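Local coordinates for WbbM protein (PDB 6U4B), which is a bifunctional glycosyltransferase that probably polymerises an O-antigen polysaccharide, combining a DUF4422 region and a family 8 glycosyltransferase region in one trimeric enzyme, at residues A[197-211]-A[259-271]. Numbering follows the deposited sequence.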
# COMPACT_ATOMS: atom_id res chain seq x y z
N TYR A 197 -5.31 -27.05 -58.27
CA TYR A 197 -6.31 -27.71 -57.45
C TYR A 197 -7.73 -27.53 -57.97
O TYR A 197 -8.66 -28.05 -57.35
CB TYR A 197 -6.24 -27.20 -56.01
CG TYR A 197 -5.16 -27.84 -55.17
CD1 TYR A 197 -3.82 -27.52 -55.36
CD2 TYR A 197 -5.48 -28.77 -54.18
CE1 TYR A 197 -2.83 -28.10 -54.59
CE2 TYR A 197 -4.50 -29.35 -53.41
CZ TYR A 197 -3.18 -29.01 -53.61
OH TYR A 197 -2.19 -29.59 -52.85
N SER A 198 -7.92 -26.81 -59.08
CA SER A 198 -9.27 -26.47 -59.52
C SER A 198 -10.11 -27.71 -59.78
O SER A 198 -11.30 -27.74 -59.43
CB SER A 198 -9.20 -25.59 -60.77
OG SER A 198 -8.64 -26.31 -61.86
N THR A 199 -9.52 -28.74 -60.39
CA THR A 199 -10.28 -29.97 -60.66
C THR A 199 -10.57 -30.73 -59.37
O THR A 199 -11.65 -31.32 -59.23
CB THR A 199 -9.51 -30.85 -61.65
OG1 THR A 199 -9.31 -30.13 -62.87
CG2 THR A 199 -10.30 -32.13 -61.95
N ALA A 200 -9.64 -30.72 -58.42
CA ALA A 200 -9.88 -31.36 -57.13
C ALA A 200 -10.98 -30.64 -56.36
O ALA A 200 -11.77 -31.28 -55.65
CB ALA A 200 -8.60 -31.42 -56.32
N ILE A 201 -11.04 -29.31 -56.48
CA ILE A 201 -12.11 -28.55 -55.84
C ILE A 201 -13.46 -28.94 -56.43
O ILE A 201 -14.44 -29.15 -55.70
CB ILE A 201 -11.85 -27.04 -55.98
CG1 ILE A 201 -10.57 -26.65 -55.24
CG2 ILE A 201 -13.04 -26.25 -55.46
CD1 ILE A 201 -10.10 -25.24 -55.56
N LYS A 202 -13.53 -29.02 -57.76
CA LYS A 202 -14.78 -29.40 -58.42
C LYS A 202 -15.21 -30.81 -58.04
O LYS A 202 -16.39 -31.07 -57.83
CB LYS A 202 -14.64 -29.29 -59.94
CG LYS A 202 -14.44 -27.89 -60.48
CD LYS A 202 -14.51 -27.91 -62.00
CE LYS A 202 -14.24 -26.54 -62.59
NZ LYS A 202 -12.84 -26.10 -62.35
N THR A 203 -14.25 -31.74 -57.98
CA THR A 203 -14.56 -33.13 -57.67
C THR A 203 -15.21 -33.24 -56.29
O THR A 203 -16.25 -33.89 -56.13
CB THR A 203 -13.30 -33.98 -57.74
OG1 THR A 203 -12.73 -33.90 -59.05
CG2 THR A 203 -13.62 -35.44 -57.42
N PHE A 204 -14.61 -32.61 -55.29
CA PHE A 204 -15.14 -32.69 -53.93
C PHE A 204 -16.49 -31.99 -53.82
O PHE A 204 -17.43 -32.53 -53.23
CB PHE A 204 -14.15 -32.10 -52.93
CG PHE A 204 -14.74 -31.86 -51.58
CD1 PHE A 204 -15.08 -32.93 -50.76
CD2 PHE A 204 -14.98 -30.58 -51.13
CE1 PHE A 204 -15.63 -32.71 -49.51
CE2 PHE A 204 -15.53 -30.35 -49.88
CZ PHE A 204 -15.86 -31.42 -49.07
N ASN A 205 -16.59 -30.78 -54.38
CA ASN A 205 -17.83 -30.01 -54.25
C ASN A 205 -19.00 -30.73 -54.90
O ASN A 205 -20.13 -30.68 -54.40
CB ASN A 205 -17.65 -28.62 -54.84
CG ASN A 205 -16.97 -27.66 -53.88
OD1 ASN A 205 -17.03 -27.83 -52.66
ND2 ASN A 205 -16.31 -26.64 -54.42
N ASP A 206 -18.76 -31.41 -56.02
CA ASP A 206 -19.82 -32.15 -56.70
C ASP A 206 -20.01 -33.56 -56.15
O ASP A 206 -21.00 -34.21 -56.50
CB ASP A 206 -19.55 -32.24 -58.20
CG ASP A 206 -19.70 -30.90 -58.90
OD1 ASP A 206 -19.52 -30.86 -60.14
OD2 ASP A 206 -19.98 -29.90 -58.22
N ALA A 207 -19.11 -34.05 -55.30
CA ALA A 207 -19.25 -35.38 -54.74
C ALA A 207 -20.30 -35.38 -53.62
O ALA A 207 -20.62 -34.35 -53.03
CB ALA A 207 -17.92 -35.89 -54.20
N SER A 208 -20.82 -36.57 -53.34
CA SER A 208 -21.86 -36.75 -52.33
C SER A 208 -21.32 -37.32 -51.03
O SER A 208 -22.11 -37.69 -50.15
CB SER A 208 -22.96 -37.65 -52.88
OG SER A 208 -22.46 -38.93 -53.22
N ASP A 209 -20.00 -37.41 -50.87
CA ASP A 209 -19.43 -37.98 -49.66
C ASP A 209 -18.04 -37.39 -49.45
O ASP A 209 -17.47 -36.74 -50.33
CB ASP A 209 -19.39 -39.51 -49.72
CG ASP A 209 -18.56 -40.04 -50.87
OD1 ASP A 209 -18.33 -41.26 -50.93
OD2 ASP A 209 -18.11 -39.23 -51.72
N GLY A 210 -17.50 -37.63 -48.27
CA GLY A 210 -16.18 -37.13 -47.94
C GLY A 210 -15.87 -37.37 -46.48
O GLY A 210 -16.72 -37.83 -45.70
N TYR A 211 -14.63 -37.05 -46.11
CA TYR A 211 -14.15 -37.25 -44.75
C TYR A 211 -14.46 -35.99 -43.95
O TYR A 211 -13.72 -35.01 -44.00
CB TYR A 211 -12.66 -37.56 -44.75
CG TYR A 211 -12.28 -38.74 -45.61
CD1 TYR A 211 -11.72 -38.55 -46.86
CD2 TYR A 211 -12.48 -40.04 -45.17
CE1 TYR A 211 -11.36 -39.63 -47.66
CE2 TYR A 211 -12.12 -41.12 -45.95
CZ TYR A 211 -11.57 -40.91 -47.20
OH TYR A 211 -11.22 -41.99 -47.98
N GLU A 259 -12.25 -28.79 -42.72
CA GLU A 259 -12.72 -30.14 -42.99
C GLU A 259 -12.92 -30.36 -44.49
O GLU A 259 -12.67 -31.46 -45.00
CB GLU A 259 -14.02 -30.42 -42.24
CG GLU A 259 -13.89 -30.49 -40.74
CD GLU A 259 -15.21 -30.85 -40.07
OE1 GLU A 259 -15.50 -30.30 -38.99
OE2 GLU A 259 -15.95 -31.68 -40.64
N ARG A 260 -13.37 -29.33 -45.20
CA ARG A 260 -13.54 -29.42 -46.64
C ARG A 260 -12.20 -29.35 -47.36
O ARG A 260 -11.97 -30.08 -48.32
CB ARG A 260 -14.47 -28.31 -47.15
CG ARG A 260 -15.95 -28.56 -46.90
CD ARG A 260 -16.36 -28.31 -45.46
NE ARG A 260 -17.77 -28.59 -45.23
CZ ARG A 260 -18.36 -28.53 -44.05
NH1 ARG A 260 -17.66 -28.20 -42.97
NH2 ARG A 260 -19.65 -28.81 -43.94
N LEU A 261 -11.31 -28.46 -46.90
CA LEU A 261 -9.99 -28.35 -47.52
C LEU A 261 -9.21 -29.65 -47.38
O LEU A 261 -8.45 -30.02 -48.27
CB LEU A 261 -9.22 -27.18 -46.90
CG LEU A 261 -9.82 -25.79 -47.12
CD1 LEU A 261 -9.04 -24.74 -46.34
CD2 LEU A 261 -9.84 -25.45 -48.61
N PHE A 262 -9.39 -30.34 -46.25
CA PHE A 262 -8.77 -31.64 -46.05
C PHE A 262 -9.12 -32.60 -47.18
O PHE A 262 -8.26 -33.30 -47.72
CB PHE A 262 -9.22 -32.20 -44.69
CG PHE A 262 -8.52 -33.47 -44.28
CD1 PHE A 262 -7.14 -33.55 -44.24
CD2 PHE A 262 -9.26 -34.58 -43.90
CE1 PHE A 262 -6.51 -34.71 -43.85
CE2 PHE A 262 -8.63 -35.75 -43.51
CZ PHE A 262 -7.26 -35.82 -43.49
N ASN A 263 -10.40 -32.63 -47.57
CA ASN A 263 -10.83 -33.49 -48.67
C ASN A 263 -10.27 -33.02 -50.00
O ASN A 263 -9.83 -33.84 -50.81
CB ASN A 263 -12.36 -33.53 -48.72
CG ASN A 263 -12.96 -34.35 -47.60
OD1 ASN A 263 -13.21 -35.54 -47.74
ND2 ASN A 263 -13.20 -33.70 -46.46
N ILE A 264 -10.30 -31.71 -50.26
CA ILE A 264 -9.75 -31.18 -51.50
C ILE A 264 -8.28 -31.56 -51.64
O ILE A 264 -7.82 -31.92 -52.73
CB ILE A 264 -9.96 -29.66 -51.57
CG1 ILE A 264 -11.45 -29.32 -51.64
CG2 ILE A 264 -9.21 -29.05 -52.74
CD1 ILE A 264 -11.76 -27.85 -51.51
N TYR A 265 -7.53 -31.50 -50.54
CA TYR A 265 -6.12 -31.83 -50.57
C TYR A 265 -5.90 -33.31 -50.86
O TYR A 265 -5.03 -33.67 -51.66
CB TYR A 265 -5.45 -31.44 -49.25
CG TYR A 265 -4.00 -31.83 -49.15
CD1 TYR A 265 -3.00 -31.02 -49.69
CD2 TYR A 265 -3.62 -33.01 -48.52
CE1 TYR A 265 -1.67 -31.38 -49.60
CE2 TYR A 265 -2.29 -33.37 -48.43
CZ TYR A 265 -1.32 -32.56 -48.97
OH TYR A 265 0.01 -32.92 -48.87
N ILE A 266 -6.67 -34.19 -50.21
CA ILE A 266 -6.51 -35.62 -50.42
C ILE A 266 -6.87 -36.00 -51.85
O ILE A 266 -6.17 -36.79 -52.50
CB ILE A 266 -7.34 -36.41 -49.40
CG1 ILE A 266 -6.75 -36.27 -48.00
CG2 ILE A 266 -7.44 -37.88 -49.80
CD1 ILE A 266 -7.52 -37.01 -46.93
N ILE A 267 -7.98 -35.45 -52.37
CA ILE A 267 -8.42 -35.79 -53.72
C ILE A 267 -7.35 -35.38 -54.74
O ILE A 267 -7.12 -36.10 -55.72
CB ILE A 267 -9.77 -35.12 -54.01
CG1 ILE A 267 -10.88 -35.78 -53.18
CG2 ILE A 267 -10.11 -35.18 -55.50
CD1 ILE A 267 -12.22 -35.11 -53.30
N LYS A 268 -6.69 -34.25 -54.51
CA LYS A 268 -5.61 -33.83 -55.39
C LYS A 268 -4.45 -34.82 -55.37
O LYS A 268 -3.85 -35.11 -56.42
CB LYS A 268 -5.13 -32.43 -54.99
CG LYS A 268 -3.79 -32.01 -55.57
CD LYS A 268 -3.88 -31.79 -57.07
CE LYS A 268 -2.67 -31.02 -57.56
NZ LYS A 268 -1.40 -31.56 -57.00
N LEU A 269 -4.12 -35.36 -54.20
CA LEU A 269 -3.04 -36.34 -54.11
C LEU A 269 -3.40 -37.63 -54.83
O LEU A 269 -2.54 -38.26 -55.46
CB LEU A 269 -2.71 -36.61 -52.64
CG LEU A 269 -1.47 -35.92 -52.06
CD1 LEU A 269 -1.47 -34.44 -52.41
CD2 LEU A 269 -1.42 -36.12 -50.55
N GLN A 270 -4.67 -38.05 -54.75
CA GLN A 270 -5.10 -39.25 -55.45
C GLN A 270 -5.14 -39.05 -56.96
O GLN A 270 -4.89 -39.99 -57.72
CB GLN A 270 -6.47 -39.69 -54.93
CG GLN A 270 -6.47 -40.05 -53.45
CD GLN A 270 -7.87 -40.13 -52.87
OE1 GLN A 270 -8.70 -39.25 -53.09
NE2 GLN A 270 -8.13 -41.19 -52.11
N GLN A 271 -5.44 -37.83 -57.41
CA GLN A 271 -5.49 -37.56 -58.84
C GLN A 271 -4.09 -37.47 -59.44
O GLN A 271 -3.90 -37.80 -60.62
CB GLN A 271 -6.27 -36.28 -59.12
CG GLN A 271 -7.77 -36.41 -58.87
CD GLN A 271 -8.48 -35.07 -58.94
OE1 GLN A 271 -7.86 -34.01 -58.89
NE2 GLN A 271 -9.81 -35.12 -59.06
O HOH W 1 -10.27 -41.81 -50.58
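R260 brings its CG against CE2 and CZ of F204, 3.5 Å from CE2, with CB alongside, while its bent chain carries the guanidinium away to bond H256 O through NH1. One turn on, N263 works in two ways. Its CB lies over a face of F204, 3.5 Å from CD1, and its amide, turned only 15° from that ring, grips the backbone of Y211 at both ends. OD1 takes Y211 N on an in-plane lone pair at 2.6 Å, and ND2 gives one bond to Y211 O at 2.8 Å and another to E259 O within its own helix; these three bonds fix the amide's rotation. I264 splits its branches: CG1 meets F204 CD2, and CG2 reaches I201 CG1 at 3.7 Å and the edge of Y197. Y197 OH comes close to Y265 CD1, while the hydroxyl of Y265 bonds D225. I267 pushes CD1 against F204 CB and CG2 against T203. K268, with CG anti to the backbone N (chi1 165°), crosses Y197 and lays CG over one ring face, 3.8 Å from the centroid, a CH-pi contact; NZ adds an off-centre cation-pi approach and pairs with D272. Q270 NE2 and Y211 OH share a water, the hydroxyl also bonding E279. Q271 NE2 gives T203 OG1 a weak 3.2 Å bond. A200 sits as a knob among I264, I267, K268 and Q271, and F204 among R260, N263, I264 and I267, the axes of 198-206 and 259-271 lying 120° apart; N263 ties its helix to the chain leaving strand 209-210, which pairs antiparallel with strand 152-159, a helix-on-sheet join within the mixed alpha/beta DUF4422 region.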